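Local coordinates for protein putative platelet activating factor (Streptococcus pneumoniae, PDB 2HSJ) that is of undetermined function but is probably a GDSL-type (SGNH) esterase or acylhydrolase whose substrate is not known, at residues D[33-38]-D[80-85]; D[37-42]-D[88-93]; D[43-48]-D[60-65]; D[72-77]-D[111-116]; D[126-131]-D[171-176]. One frame throughout, in Å; residues are numbered along the deposited sequence. Where two conformers were deposited one is given.

Contact 1 (D[33-38]-D[80-85]); sequences VEPNIL and HLYGGA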
# COMPACT_ATOMS: atom_id res chain seq x y z
N VAL D 33 -3.26 4.44 4.79
CA VAL D 33 -2.66 3.10 4.76
C VAL D 33 -3.54 2.12 5.52
O VAL D 33 -4.32 2.50 6.39
CB VAL D 33 -1.21 3.08 5.32
CG1 VAL D 33 -0.34 4.03 4.51
CG2 VAL D 33 -1.18 3.47 6.80
N GLU D 34 -3.37 0.84 5.19
CA GLU D 34 -4.01 -0.24 5.93
C GLU D 34 -2.96 -0.88 6.83
O GLU D 34 -1.98 -1.45 6.32
CB GLU D 34 -4.55 -1.28 4.94
CG GLU D 34 -5.85 -0.83 4.28
CD GLU D 34 -7.07 -0.93 5.18
OE1 GLU D 34 -6.93 -1.28 6.37
OE2 GLU D 34 -8.19 -0.64 4.70
N PRO D 35 -3.11 -0.76 8.16
CA PRO D 35 -2.11 -1.41 8.99
C PRO D 35 -2.16 -2.92 8.86
O PRO D 35 -3.22 -3.51 9.03
CB PRO D 35 -2.47 -0.99 10.42
CG PRO D 35 -3.75 -0.25 10.34
CD PRO D 35 -4.14 -0.02 8.93
N ASN D 36 -1.03 -3.53 8.56
CA ASN D 36 -0.91 -4.97 8.65
C ASN D 36 -0.60 -5.37 10.09
O ASN D 36 -1.09 -6.39 10.59
CB ASN D 36 0.14 -5.47 7.66
CG ASN D 36 0.33 -6.98 7.73
OD1 ASN D 36 1.27 -7.47 8.37
ND2 ASN D 36 -0.60 -7.74 7.09
N ILE D 37 0.24 -4.56 10.74
CA ILE D 37 0.61 -4.75 12.13
C ILE D 37 0.35 -3.41 12.82
O ILE D 37 0.74 -2.35 12.29
CB ILE D 37 2.13 -5.11 12.26
CG1 ILE D 37 2.51 -6.24 11.29
CG2 ILE D 37 2.53 -5.34 13.72
CD1 ILE D 37 2.05 -7.59 11.62
N LEU D 38 -0.32 -3.45 13.98
CA LEU D 38 -0.38 -2.29 14.86
C LEU D 38 0.56 -2.53 16.02
O LEU D 38 0.45 -3.57 16.69
CB LEU D 38 -1.80 -2.11 15.40
CG LEU D 38 -2.83 -1.58 14.38
CD1 LEU D 38 -4.24 -1.86 14.84
CD2 LEU D 38 -2.71 -0.06 14.16
N HIS D 80 -6.28 3.23 19.59
CA HIS D 80 -5.10 2.45 19.18
C HIS D 80 -5.41 1.43 18.13
O HIS D 80 -4.51 0.72 17.70
CB HIS D 80 -4.48 1.77 20.40
CG HIS D 80 -4.06 2.76 21.44
ND1 HIS D 80 -2.79 3.29 21.51
CD2 HIS D 80 -4.78 3.37 22.42
CE1 HIS D 80 -2.73 4.16 22.50
NE2 HIS D 80 -3.93 4.25 23.05
N LEU D 81 -6.68 1.39 17.69
CA LEU D 81 -7.13 0.33 16.76
C LEU D 81 -7.85 0.90 15.55
O LEU D 81 -8.84 1.65 15.70
CB LEU D 81 -8.07 -0.63 17.49
CG LEU D 81 -7.51 -1.41 18.69
CD1 LEU D 81 -8.62 -2.13 19.46
CD2 LEU D 81 -6.47 -2.40 18.24
N TYR D 82 -7.37 0.55 14.35
CA TYR D 82 -8.11 0.79 13.12
C TYR D 82 -7.61 -0.15 12.05
O TYR D 82 -6.57 -0.82 12.24
CB TYR D 82 -8.00 2.23 12.65
CG TYR D 82 -6.72 2.61 11.92
CD1 TYR D 82 -6.70 2.71 10.53
CD2 TYR D 82 -5.55 2.90 12.63
CE1 TYR D 82 -5.56 3.10 9.84
CE2 TYR D 82 -4.38 3.27 11.95
CZ TYR D 82 -4.38 3.35 10.54
OH TYR D 82 -3.25 3.76 9.84
N GLY D 83 -8.37 -0.22 10.96
CA GLY D 83 -7.97 -0.96 9.79
C GLY D 83 -8.93 -2.07 9.43
O GLY D 83 -9.62 -2.62 10.30
N GLY D 84 -8.94 -2.40 8.16
CA GLY D 84 -9.78 -3.48 7.66
C GLY D 84 -9.10 -4.82 7.50
O GLY D 84 -9.77 -5.80 7.11
N ALA D 85 -7.78 -4.87 7.76
CA ALA D 85 -7.02 -6.11 7.53
C ALA D 85 -5.83 -6.22 8.48
O ALA D 85 -4.67 -6.40 8.08
CB ALA D 85 -6.55 -6.15 6.09
O HOH W 1 -5.79 -2.94 8.29
O HOH W 2 -3.04 -6.69 6.00
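Pro35 lies over one face of the Tyr82 ring, and this CH-pi contact is the tight part of the meeting between 33-38 and 80-85. Pro35 CG stands 3.8 Å from the centroid of Tyr82, 16° off the ring normal and displaced toward the rim, while Pro35 CD reaches Tyr82 CE1 at 3.5 Å. The rigid proline offers C-H groups slightly polarised by its amide N, which suits it to an aromatic face. Tyr82 CG sits between the backbone N and the carbonyl carbon (chi1 79°), from where the ring extends to Pro35, and Tyr82 OH is hydrogen-bonded to Ser31 OG. Leu38 continues the apolar patch, its CD1 packing 4.1 Å from Leu81 CD2; Tyr82 O is buried here without a polar partner.

The other side is polar and watery. The Glu34 chain is bent at chi2, and its OE1 accepts from Gly84 N on the syn side at 2.9 Å (N-H...O 166°). The same OE1 accepts from a water that also donates to Pro35 O and accepts from Ala85 N. A second water links Asn36 ND2 to Ala85 O, while Asn36 OD1 is hydrogen-bonded to Lys58 NZ. Gly83 adopts a positive phi that suits glycine.

Ser57 of a second subunit packs on Glu34 and Ala85. Inward, Val61 of strand 60-64 touches Pro35 and Tyr82, and Leu81 rests on Ile40 and Ile89 of strands 37-41 and 88-92.

Contact 2 (D[37-42]-D[88-93]); sequences ILFIGD and KIFLLI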
# COMPACT_ATOMS: atom_id res chain seq x y z
N ILE D 37 0.24 -4.56 10.74
CA ILE D 37 0.61 -4.75 12.13
C ILE D 37 0.35 -3.41 12.82
O ILE D 37 0.74 -2.35 12.29
CB ILE D 37 2.13 -5.11 12.26
CG1 ILE D 37 2.51 -6.24 11.29
CG2 ILE D 37 2.53 -5.34 13.72
CD1 ILE D 37 2.05 -7.59 11.62
N LEU D 38 -0.32 -3.45 13.98
CA LEU D 38 -0.38 -2.29 14.86
C LEU D 38 0.56 -2.53 16.02
O LEU D 38 0.45 -3.57 16.69
CB LEU D 38 -1.80 -2.11 15.40
CG LEU D 38 -2.83 -1.58 14.38
CD1 LEU D 38 -4.24 -1.86 14.84
CD2 LEU D 38 -2.71 -0.06 14.16
N PHE D 39 1.48 -1.60 16.29
CA PHE D 39 2.32 -1.67 17.49
C PHE D 39 1.69 -0.75 18.52
O PHE D 39 1.52 0.44 18.26
CB PHE D 39 3.76 -1.20 17.20
CG PHE D 39 4.74 -2.33 16.96
CD1 PHE D 39 4.64 -3.11 15.82
CD2 PHE D 39 5.76 -2.59 17.87
CE1 PHE D 39 5.55 -4.15 15.58
CE2 PHE D 39 6.65 -3.64 17.65
CZ PHE D 39 6.54 -4.41 16.51
N ILE D 40 1.29 -1.33 19.65
CA ILE D 40 0.61 -0.59 20.71
C ILE D 40 1.42 -0.72 22.00
O ILE D 40 1.97 -1.78 22.32
CB ILE D 40 -0.84 -1.16 20.93
CG1 ILE D 40 -1.65 -1.01 19.63
CG2 ILE D 40 -1.54 -0.50 22.12
CD1 ILE D 40 -3.01 -1.67 19.74
N GLY D 41 1.48 0.37 22.75
CA GLY D 41 2.15 0.30 24.05
C GLY D 41 2.64 1.63 24.54
O GLY D 41 2.03 2.66 24.26
N ASP D 42 3.76 1.59 25.27
CA ASP D 42 4.21 2.77 26.03
C ASP D 42 5.32 3.53 25.31
O ASP D 42 5.36 3.54 24.07
CB ASP D 42 4.63 2.31 27.45
CG ASP D 42 5.72 1.23 27.45
OD1 ASP D 42 6.45 1.11 26.42
OD2 ASP D 42 5.87 0.51 28.48
N LYS D 88 -1.92 -8.57 12.92
CA LYS D 88 -1.33 -8.73 14.23
C LYS D 88 -1.28 -7.40 14.93
O LYS D 88 -1.11 -6.34 14.31
CB LYS D 88 0.11 -9.27 14.14
CG LYS D 88 0.24 -10.62 13.45
CD LYS D 88 1.69 -11.03 13.38
CE LYS D 88 1.84 -12.39 12.75
NZ LYS D 88 1.49 -12.35 11.33
N ILE D 89 -1.42 -7.49 16.25
CA ILE D 89 -1.17 -6.38 17.16
C ILE D 89 -0.01 -6.79 18.04
O ILE D 89 -0.05 -7.84 18.66
CB ILE D 89 -2.40 -6.11 18.06
CG1 ILE D 89 -3.54 -5.55 17.21
CG2 ILE D 89 -2.05 -5.16 19.23
CD1 ILE D 89 -4.94 -5.74 17.86
N PHE D 90 1.05 -5.97 18.06
CA PHE D 90 2.16 -6.18 19.00
C PHE D 90 1.90 -5.27 20.17
O PHE D 90 1.69 -4.07 20.00
CB PHE D 90 3.49 -5.82 18.35
CG PHE D 90 4.05 -6.91 17.49
CD1 PHE D 90 3.32 -7.49 16.47
CD2 PHE D 90 5.34 -7.38 17.75
CE1 PHE D 90 3.87 -8.50 15.70
CE2 PHE D 90 5.89 -8.40 17.00
CZ PHE D 90 5.16 -8.96 15.97
N LEU D 91 1.95 -5.84 21.37
CA LEU D 91 1.65 -5.10 22.58
C LEU D 91 2.86 -5.15 23.52
O LEU D 91 3.27 -6.22 23.98
CB LEU D 91 0.42 -5.71 23.24
CG LEU D 91 -0.03 -5.04 24.51
CD1 LEU D 91 -0.26 -3.55 24.29
CD2 LEU D 91 -1.32 -5.76 24.98
N LEU D 92 3.39 -3.97 23.84
CA LEU D 92 4.51 -3.84 24.77
C LEU D 92 4.09 -2.82 25.81
O LEU D 92 4.05 -1.61 25.57
CB LEU D 92 5.82 -3.37 24.09
CG LEU D 92 7.00 -3.18 25.05
CD1 LEU D 92 7.30 -4.47 25.89
CD2 LEU D 92 8.20 -2.78 24.24
N ILE D 93 3.78 -3.32 27.00
CA ILE D 93 3.29 -2.45 28.05
C ILE D 93 3.46 -3.13 29.38
O ILE D 93 3.49 -4.37 29.45
CB ILE D 93 1.79 -2.05 27.79
CG1 ILE D 93 1.40 -0.82 28.63
CG2 ILE D 93 0.85 -3.27 27.95
CD1 ILE D 93 0.20 -0.10 28.10
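Phe39 and Phe90 lie side by side on neighbouring strands, pointing the same way. In the Phe39 conformer described, one of two deposited, the planes are 16° apart but slid until the rings barely overlap, centroids 4.7 Å apart. One face of Phe39 is covered by Phe90 CB, 3.6 Å from the Phe39 centroid and almost on its normal, a CH-pi contact. Ile37 CG2 meets Phe90 CD1 at 3.6 Å. Ile37 lies alongside Lys88, its CD1 touching Lys88 CB at 3.6 Å; the lysine's aliphatic stem packs here while NZ forms a salt bridge with the C-terminal carboxylate, OXT of Tyr214.

On the other face branched Ile40 lies across its partners, with CD1 against Ile89 CG2 (3.7 Å). Its CG2, anti to the backbone N while CG1 takes chi1 -61°, meets Leu91 CD1 at 4.0 Å. Five backbone bonds join the strands, Ile40 N to Phe90 O nearly straight (177°). Gly41 has backbone angles that call for glycine, and its CA makes a CA-H...O contact with Leu92 O at 3.1 Å. Asp42 caps Ile44 N.

The pair belongs to a central parallel alpha/beta sheet; a strand leading through Gly-Asp into a helix is as in the Gly-Asp-Ser motif of SGNH hydrolases.

Contact 3 (D[43-48]-D[60-65]); sequences SIVEYY and IVNRGI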
# COMPACT_ATOMS: atom_id res chain seq x y z
N SER D 43 6.22 4.19 26.04
CA SER D 43 7.25 5.02 25.40
C SER D 43 8.12 4.21 24.44
O SER D 43 8.56 4.72 23.43
CB SER D 43 8.19 5.63 26.46
OG SER D 43 7.44 6.25 27.47
N ILE D 44 8.47 2.99 24.82
CA ILE D 44 9.35 2.19 23.98
C ILE D 44 8.73 1.99 22.59
O ILE D 44 9.43 1.96 21.59
CB ILE D 44 9.68 0.83 24.64
CG1 ILE D 44 10.18 1.02 26.06
CG2 ILE D 44 10.64 -0.01 23.77
CD1 ILE D 44 11.43 1.74 26.14
N VAL D 45 7.41 1.83 22.55
CA VAL D 45 6.70 1.78 21.26
C VAL D 45 6.67 3.15 20.58
O VAL D 45 7.00 3.26 19.40
CB VAL D 45 5.27 1.24 21.44
CG1 VAL D 45 4.56 1.18 20.08
CG2 VAL D 45 5.32 -0.15 22.12
N GLU D 46 6.24 4.19 21.31
CA GLU D 46 6.13 5.51 20.67
C GLU D 46 7.42 5.93 19.96
O GLU D 46 7.40 6.51 18.84
CB GLU D 46 5.73 6.62 21.66
CG GLU D 46 5.42 7.89 20.89
CD GLU D 46 5.18 9.12 21.73
OE1 GLU D 46 4.78 9.02 22.92
OE2 GLU D 46 5.41 10.23 21.16
N TYR D 47 8.54 5.63 20.61
CA TYR D 47 9.85 6.09 20.11
C TYR D 47 10.55 5.10 19.19
O TYR D 47 11.68 5.35 18.70
CB TYR D 47 10.80 6.43 21.28
CG TYR D 47 10.25 7.32 22.36
CD1 TYR D 47 9.31 8.32 22.07
CD2 TYR D 47 10.73 7.21 23.67
CE1 TYR D 47 8.81 9.18 23.11
CE2 TYR D 47 10.25 8.04 24.68
CZ TYR D 47 9.30 9.00 24.39
OH TYR D 47 8.85 9.80 25.44
N TYR D 48 9.88 3.99 18.89
CA TYR D 48 10.47 2.92 18.09
C TYR D 48 10.56 3.35 16.63
O TYR D 48 9.52 3.68 16.02
CB TYR D 48 9.53 1.73 18.19
CG TYR D 48 10.13 0.35 17.87
CD1 TYR D 48 9.78 -0.75 18.65
CD2 TYR D 48 11.05 0.15 16.83
CE1 TYR D 48 10.27 -2.01 18.40
CE2 TYR D 48 11.56 -1.16 16.53
CZ TYR D 48 11.19 -2.22 17.38
OH TYR D 48 11.67 -3.50 17.13
N ILE D 60 3.55 -1.35 9.18
CA ILE D 60 3.48 -1.40 10.63
C ILE D 60 3.20 0.03 11.07
O ILE D 60 3.90 0.96 10.70
CB ILE D 60 4.84 -1.83 11.24
CG1 ILE D 60 5.27 -3.15 10.58
CG2 ILE D 60 4.70 -1.93 12.80
CD1 ILE D 60 6.64 -3.74 11.05
N VAL D 61 2.13 0.18 11.84
CA VAL D 61 1.70 1.50 12.28
C VAL D 61 1.89 1.67 13.78
O VAL D 61 1.55 0.79 14.57
CB VAL D 61 0.20 1.78 11.86
CG1 VAL D 61 -0.35 3.07 12.44
CG2 VAL D 61 0.07 1.84 10.34
N ASN D 62 2.41 2.85 14.16
CA ASN D 62 2.73 3.13 15.55
C ASN D 62 1.50 3.67 16.25
O ASN D 62 0.96 4.73 15.88
CB ASN D 62 3.83 4.18 15.59
CG ASN D 62 4.56 4.18 16.91
OD1 ASN D 62 3.94 4.16 17.96
ND2 ASN D 62 5.90 4.15 16.86
N ARG D 63 1.10 2.97 17.31
CA ARG D 63 0.08 3.51 18.20
C ARG D 63 0.60 3.44 19.65
O ARG D 63 -0.15 3.12 20.57
CB ARG D 63 -1.27 2.76 18.02
CG ARG D 63 -2.04 3.15 16.73
CD ARG D 63 -2.54 4.58 16.86
NE ARG D 63 -3.35 5.07 15.73
CZ ARG D 63 -2.81 5.62 14.63
NH1 ARG D 63 -1.48 5.72 14.50
NH2 ARG D 63 -3.62 6.07 13.65
N GLY D 64 1.86 3.83 19.83
CA GLY D 64 2.41 3.91 21.20
C GLY D 64 2.26 5.30 21.79
O GLY D 64 2.14 6.30 21.07
N ILE D 65 2.26 5.37 23.12
CA ILE D 65 2.17 6.64 23.83
C ILE D 65 3.08 6.62 25.06
O ILE D 65 2.99 5.72 25.91
CB ILE D 65 0.73 6.97 24.29
CG1 ILE D 65 -0.21 6.98 23.08
CG2 ILE D 65 0.69 8.30 25.07
CD1 ILE D 65 -1.61 7.52 23.33
O HOH W 3 7.56 4.84 14.29
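The helical turn 43-46, which begins at the serine of the Gly-Asp-Ser motif of GDSL hydrolases, is joined to strand 60-64 where Val45 and Glu46 meet Asn62 and Gly64. Asn62 CG is anti to the backbone N (chi1 -159°), and ND2 donates to Val45 O at 2.9 Å, tilted from the carbonyl plane. Tyr48 N reaches the same oxygen from the opposite face, so two donors grip it. OD1 of Asn62 accepts from Gly64 N at 2.8 Å, an Asx turn that fixes the rotation of the amide; asparagine suits the site because it offers donor and acceptor together. A water accepts from ND2 and donates to Tyr48 O.

Gly64 lets the backbones come within 4.1 Å between its CA and that of Glu46. Val45 CG1 packs on Gly64 CA at 3.7 Å. The Glu46 stem runs past the glycine, its CG 3.6 Å from Gly64 O, and OE2 forms a salt bridge with Arg66.

Ser43 OG bonds to Gly67 N and its side chain touches His196. This is consistent with the SGNH active site, where the motif serine is the nucleophile, a histidine its partner, and a glycine N-H contributes to the oxyanion hole.

Contact 4 (D[72-77]-D[111-116]); sequences LLLENL and LEAIIQ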
# COMPACT_ATOMS: atom_id res chain seq x y z
N LEU D 72 -4.50 2.85 31.42
CA LEU D 72 -4.73 3.97 30.50
C LEU D 72 -5.05 3.43 29.11
O LEU D 72 -5.93 3.94 28.40
CB LEU D 72 -3.50 4.87 30.43
CG LEU D 72 -3.02 5.51 31.73
CD1 LEU D 72 -1.65 6.20 31.49
CD2 LEU D 72 -4.05 6.51 32.25
N LEU D 73 -4.34 2.37 28.74
CA LEU D 73 -4.56 1.75 27.43
C LEU D 73 -5.95 1.15 27.34
O LEU D 73 -6.65 1.34 26.34
CB LEU D 73 -3.48 0.69 27.12
CG LEU D 73 -3.69 -0.21 25.90
CD1 LEU D 73 -3.77 0.69 24.67
CD2 LEU D 73 -2.55 -1.22 25.78
N LEU D 74 -6.35 0.43 28.37
CA LEU D 74 -7.68 -0.14 28.38
C LEU D 74 -8.78 0.93 28.24
O LEU D 74 -9.69 0.80 27.43
CB LEU D 74 -7.90 -0.97 29.65
CG LEU D 74 -9.33 -1.52 29.80
CD1 LEU D 74 -9.71 -2.47 28.64
CD2 LEU D 74 -9.49 -2.20 31.16
N GLU D 75 -8.65 2.00 29.02
CA GLU D 75 -9.64 3.07 29.01
C GLU D 75 -9.75 3.74 27.63
O GLU D 75 -10.85 4.11 27.20
CB GLU D 75 -9.23 4.11 30.06
CG GLU D 75 -10.27 5.16 30.33
CD GLU D 75 -9.70 6.33 31.12
OE1 GLU D 75 -8.76 6.12 31.93
OE2 GLU D 75 -10.20 7.47 30.93
N ASN D 76 -8.61 3.85 26.93
CA ASN D 76 -8.54 4.56 25.66
C ASN D 76 -8.24 3.65 24.49
O ASN D 76 -7.68 4.10 23.49
CB ASN D 76 -7.47 5.63 25.75
CG ASN D 76 -7.87 6.72 26.71
OD1 ASN D 76 -8.66 7.60 26.36
ND2 ASN D 76 -7.39 6.63 27.94
N LEU D 77 -8.61 2.37 24.61
CA LEU D 77 -8.20 1.39 23.62
C LEU D 77 -8.59 1.74 22.18
O LEU D 77 -7.87 1.42 21.22
CB LEU D 77 -8.78 0.03 24.00
CG LEU D 77 -8.34 -1.16 23.15
CD1 LEU D 77 -6.82 -1.34 23.16
CD2 LEU D 77 -9.04 -2.45 23.68
N LEU D 111 -4.88 -6.30 31.11
CA LEU D 111 -4.42 -6.93 29.87
C LEU D 111 -5.43 -7.93 29.39
O LEU D 111 -5.69 -8.03 28.19
CB LEU D 111 -3.07 -7.61 30.06
CG LEU D 111 -1.90 -6.65 30.13
CD1 LEU D 111 -0.70 -7.32 30.72
CD2 LEU D 111 -1.60 -6.07 28.71
N GLU D 112 -6.02 -8.69 30.32
CA GLU D 112 -7.01 -9.67 29.93
C GLU D 112 -8.22 -9.00 29.29
O GLU D 112 -8.72 -9.44 28.25
CB GLU D 112 -7.40 -10.58 31.09
CG GLU D 112 -8.26 -11.72 30.60
CD GLU D 112 -8.33 -12.89 31.55
OE1 GLU D 112 -8.00 -12.72 32.74
OE2 GLU D 112 -8.74 -13.98 31.08
N ALA D 113 -8.65 -7.87 29.86
CA ALA D 113 -9.76 -7.13 29.25
C ALA D 113 -9.43 -6.57 27.84
O ALA D 113 -10.29 -6.53 26.96
CB ALA D 113 -10.16 -5.98 30.17
N ILE D 114 -8.20 -6.12 27.66
CA ILE D 114 -7.74 -5.65 26.33
C ILE D 114 -7.85 -6.80 25.30
O ILE D 114 -8.44 -6.66 24.23
CB ILE D 114 -6.32 -5.08 26.39
CG1 ILE D 114 -6.29 -3.78 27.19
CG2 ILE D 114 -5.77 -4.87 24.97
CD1 ILE D 114 -4.94 -3.41 27.78
N ILE D 115 -7.31 -7.96 25.67
CA ILE D 115 -7.35 -9.13 24.80
C ILE D 115 -8.79 -9.45 24.42
O ILE D 115 -9.13 -9.67 23.25
CB ILE D 115 -6.69 -10.36 25.48
CG1 ILE D 115 -5.18 -10.14 25.57
CG2 ILE D 115 -6.98 -11.63 24.70
CD1 ILE D 115 -4.51 -11.06 26.57
N GLN D 116 -9.66 -9.49 25.43
CA GLN D 116 -11.06 -9.80 25.16
C GLN D 116 -11.77 -8.73 24.30
O GLN D 116 -12.61 -9.05 23.47
CB GLN D 116 -11.82 -9.99 26.46
CG GLN D 116 -11.32 -11.17 27.25
CD GLN D 116 -11.94 -11.24 28.63
OE1 GLN D 116 -12.53 -10.27 29.11
NE2 GLN D 116 -11.79 -12.37 29.28
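Ile114 is the residue on which three leucines of segment 72-77 converge, each on a different carbon. Leu73 crosses it at about a right angle and sets CD2 3.8 Å from Ile114 CD1. Leu74 brings CD1 to 3.9 Å from Ile114 CG1. Leu77 CD1 comes within 4.1 Å of Ile114 CG2. Ala113 adds a second, smaller surface: Leu74 CD1 lies 3.9 Å from Ala113 CB, and Leu74 CD2 is hardly farther. A beta-branched isoleucine suits the central place because its two branches serve different neighbours, and the small alanine probably helps the helices approach, the nearest CA atoms, of Leu74 and Ile114, being 5.9 Å apart.

Leu74 CG is anti to the backbone N (chi1 175°), as in Leu73 and Leu77. Beyond the first shell, the end of the short helix is tied down by Asn76, whose ND2 donates to Leu72 O at 3.1 Å, as does its backbone N; Asn76 OD1 in turn accepts from Arg25. On helix 104-121, Glu112 and Gln116 both bond to Tyr167 OH.

Plain apolar packing thus joins the end of helix 70-75, with Leu77 just past it, to helix 104-121, both packed on the same face of the sheet. Leu73 and Leu111 both lean on Leu91 of strand 88-92, while Leu111 and Ile115 continue the packing onto Leu163 of helix 150-164.

Contact 5 (D[126-131]-D[171-176]); sequences EIKLLS and EFVPVF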
# COMPACT_ATOMS: atom_id res chain seq x y z
N GLU D 126 -4.24 -11.64 15.46
CA GLU D 126 -3.39 -12.22 16.50
C GLU D 126 -2.82 -11.13 17.39
O GLU D 126 -2.58 -10.01 16.92
CB GLU D 126 -2.25 -13.00 15.86
CG GLU D 126 -2.77 -14.28 15.19
CD GLU D 126 -1.70 -15.01 14.43
OE1 GLU D 126 -0.61 -14.47 14.24
OE2 GLU D 126 -1.95 -16.17 14.00
N ILE D 127 -2.62 -11.42 18.68
CA ILE D 127 -1.94 -10.49 19.57
C ILE D 127 -0.61 -11.10 19.93
O ILE D 127 -0.55 -12.26 20.35
CB ILE D 127 -2.78 -10.18 20.85
CG1 ILE D 127 -4.02 -9.36 20.47
CG2 ILE D 127 -1.95 -9.45 21.92
CD1 ILE D 127 -5.06 -9.23 21.62
N LYS D 128 0.45 -10.34 19.74
CA LYS D 128 1.78 -10.76 20.20
C LYS D 128 2.07 -9.96 21.45
O LYS D 128 2.27 -8.74 21.39
CB LYS D 128 2.81 -10.50 19.09
CG LYS D 128 2.43 -11.12 17.74
CD LYS D 128 2.34 -12.66 17.89
CE LYS D 128 1.91 -13.34 16.60
NZ LYS D 128 1.72 -14.82 16.80
N LEU D 129 2.05 -10.64 22.59
CA LEU D 129 2.23 -9.96 23.88
C LEU D 129 3.70 -10.06 24.27
O LEU D 129 4.20 -11.14 24.64
CB LEU D 129 1.34 -10.60 24.95
CG LEU D 129 1.41 -10.08 26.39
CD1 LEU D 129 1.02 -8.58 26.49
CD2 LEU D 129 0.52 -10.96 27.29
N LEU D 130 4.40 -8.93 24.18
CA LEU D 130 5.83 -8.95 24.40
C LEU D 130 6.14 -9.05 25.87
O LEU D 130 5.47 -8.44 26.71
CB LEU D 130 6.50 -7.68 23.82
CG LEU D 130 6.89 -7.81 22.35
CD1 LEU D 130 5.70 -8.07 21.40
CD2 LEU D 130 7.63 -6.51 21.99
N SER D 131 7.22 -9.75 26.19
CA SER D 131 7.78 -9.63 27.53
C SER D 131 8.11 -8.17 27.81
O SER D 131 8.67 -7.48 26.94
CB SER D 131 9.05 -10.48 27.60
OG SER D 131 9.99 -10.00 26.66
N GLU D 171 0.07 -14.84 21.59
CA GLU D 171 1.36 -15.51 21.72
C GLU D 171 2.24 -14.61 22.56
O GLU D 171 2.39 -13.43 22.25
CB GLU D 171 2.02 -15.77 20.36
CG GLU D 171 3.31 -16.57 20.51
CD GLU D 171 3.99 -16.84 19.19
OE1 GLU D 171 3.71 -16.14 18.20
OE2 GLU D 171 4.80 -17.78 19.14
N PHE D 172 2.81 -15.16 23.63
CA PHE D 172 3.83 -14.46 24.38
C PHE D 172 5.13 -14.44 23.58
O PHE D 172 5.55 -15.46 23.02
CB PHE D 172 4.06 -15.18 25.70
CG PHE D 172 5.08 -14.52 26.57
CD1 PHE D 172 4.84 -13.29 27.17
CD2 PHE D 172 6.28 -15.19 26.81
CE1 PHE D 172 5.83 -12.71 27.99
CE2 PHE D 172 7.25 -14.63 27.61
CZ PHE D 172 7.02 -13.40 28.21
N VAL D 173 5.76 -13.27 23.55
CA VAL D 173 6.97 -13.07 22.75
C VAL D 173 8.13 -12.79 23.71
O VAL D 173 8.26 -11.70 24.22
CB VAL D 173 6.82 -11.93 21.69
CG1 VAL D 173 8.09 -11.82 20.84
CG2 VAL D 173 5.58 -12.16 20.79
N PRO D 174 8.99 -13.81 23.96
CA PRO D 174 10.07 -13.66 24.93
C PRO D 174 11.23 -12.91 24.32
O PRO D 174 12.03 -13.48 23.57
CB PRO D 174 10.43 -15.11 25.28
CG PRO D 174 10.07 -15.89 24.03
CD PRO D 174 8.97 -15.15 23.34
N VAL D 175 11.27 -11.60 24.54
CA VAL D 175 12.38 -10.77 24.02
C VAL D 175 13.31 -10.29 25.14
O VAL D 175 14.39 -9.77 24.87
CB VAL D 175 11.90 -9.56 23.18
CG1 VAL D 175 11.25 -10.02 21.89
CG2 VAL D 175 10.94 -8.68 23.93
N PHE D 176 12.87 -10.43 26.40
CA PHE D 176 13.67 -10.03 27.56
C PHE D 176 15.11 -10.53 27.46
O PHE D 176 16.06 -9.74 27.52
CB PHE D 176 12.98 -10.54 28.84
CG PHE D 176 13.72 -10.22 30.11
CD1 PHE D 176 13.31 -9.17 30.92
CD2 PHE D 176 14.81 -11.00 30.51
CE1 PHE D 176 13.98 -8.88 32.10
CE2 PHE D 176 15.49 -10.71 31.70
CZ PHE D 176 15.08 -9.64 32.49
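Lys128 begins its contact with the neighbouring strand at CB, which packs 3.6 Å from Val173 CG2. A bend at chi2 (-62°) then puts CD 4.0 Å from Glu171 CB, and CE lies 3.7 Å from Glu171 OE1. At the tip NZ makes a salt bridge to Glu171 OE1 at 2.8 Å, meeting the carboxylate on its anti side. A weaker, 3.5 Å bridge runs from Lys128 NZ to Glu126 OE1, so the ammonium probably offsets the repulsion of two acids. Lysine fits, its stem apolar and its tip charged.

Strands 126-130 and 170-173 are parallel, the latter an outermost strand of the sheet within this chain, as in SGNH hydrolases, and regular backbone bonds join them from Ile127 to Ser131. Beyond, Ser131 OG accepts from Val175 N at 2.9 Å and from Phe176 N at 2.9 Å, gripping the segment that leads into helix 176-179; a hydroxyl oxygen can take both N-H groups. Phe172 CZ rests 3.6 Å from Ser131 CB.

Overall arrangement
Contact 2 forms the middle of the parallel sheet: its centre is 8 Å from that of contact 3, 10 Å from contact 5, 11 Å from contact 1 and 12 Å from contact 4. Contacts 2, 3 and 5 together run through all five strands. Contact 1 closes one end of strand 37-41 and meets contact 3 where His80 ND1 bonds to Arg63 O; contact 4 covers the Ile40 and Leu91 face. Asp42 and Ser43, where contacts 2 and 3 adjoin, probably mark the active site. A glycerol lies about 4 Å from the Asn62 side chain; a magnesium ion lies about 4 Å from the side chain of Lys88 and one about 4 Å from that of Glu171.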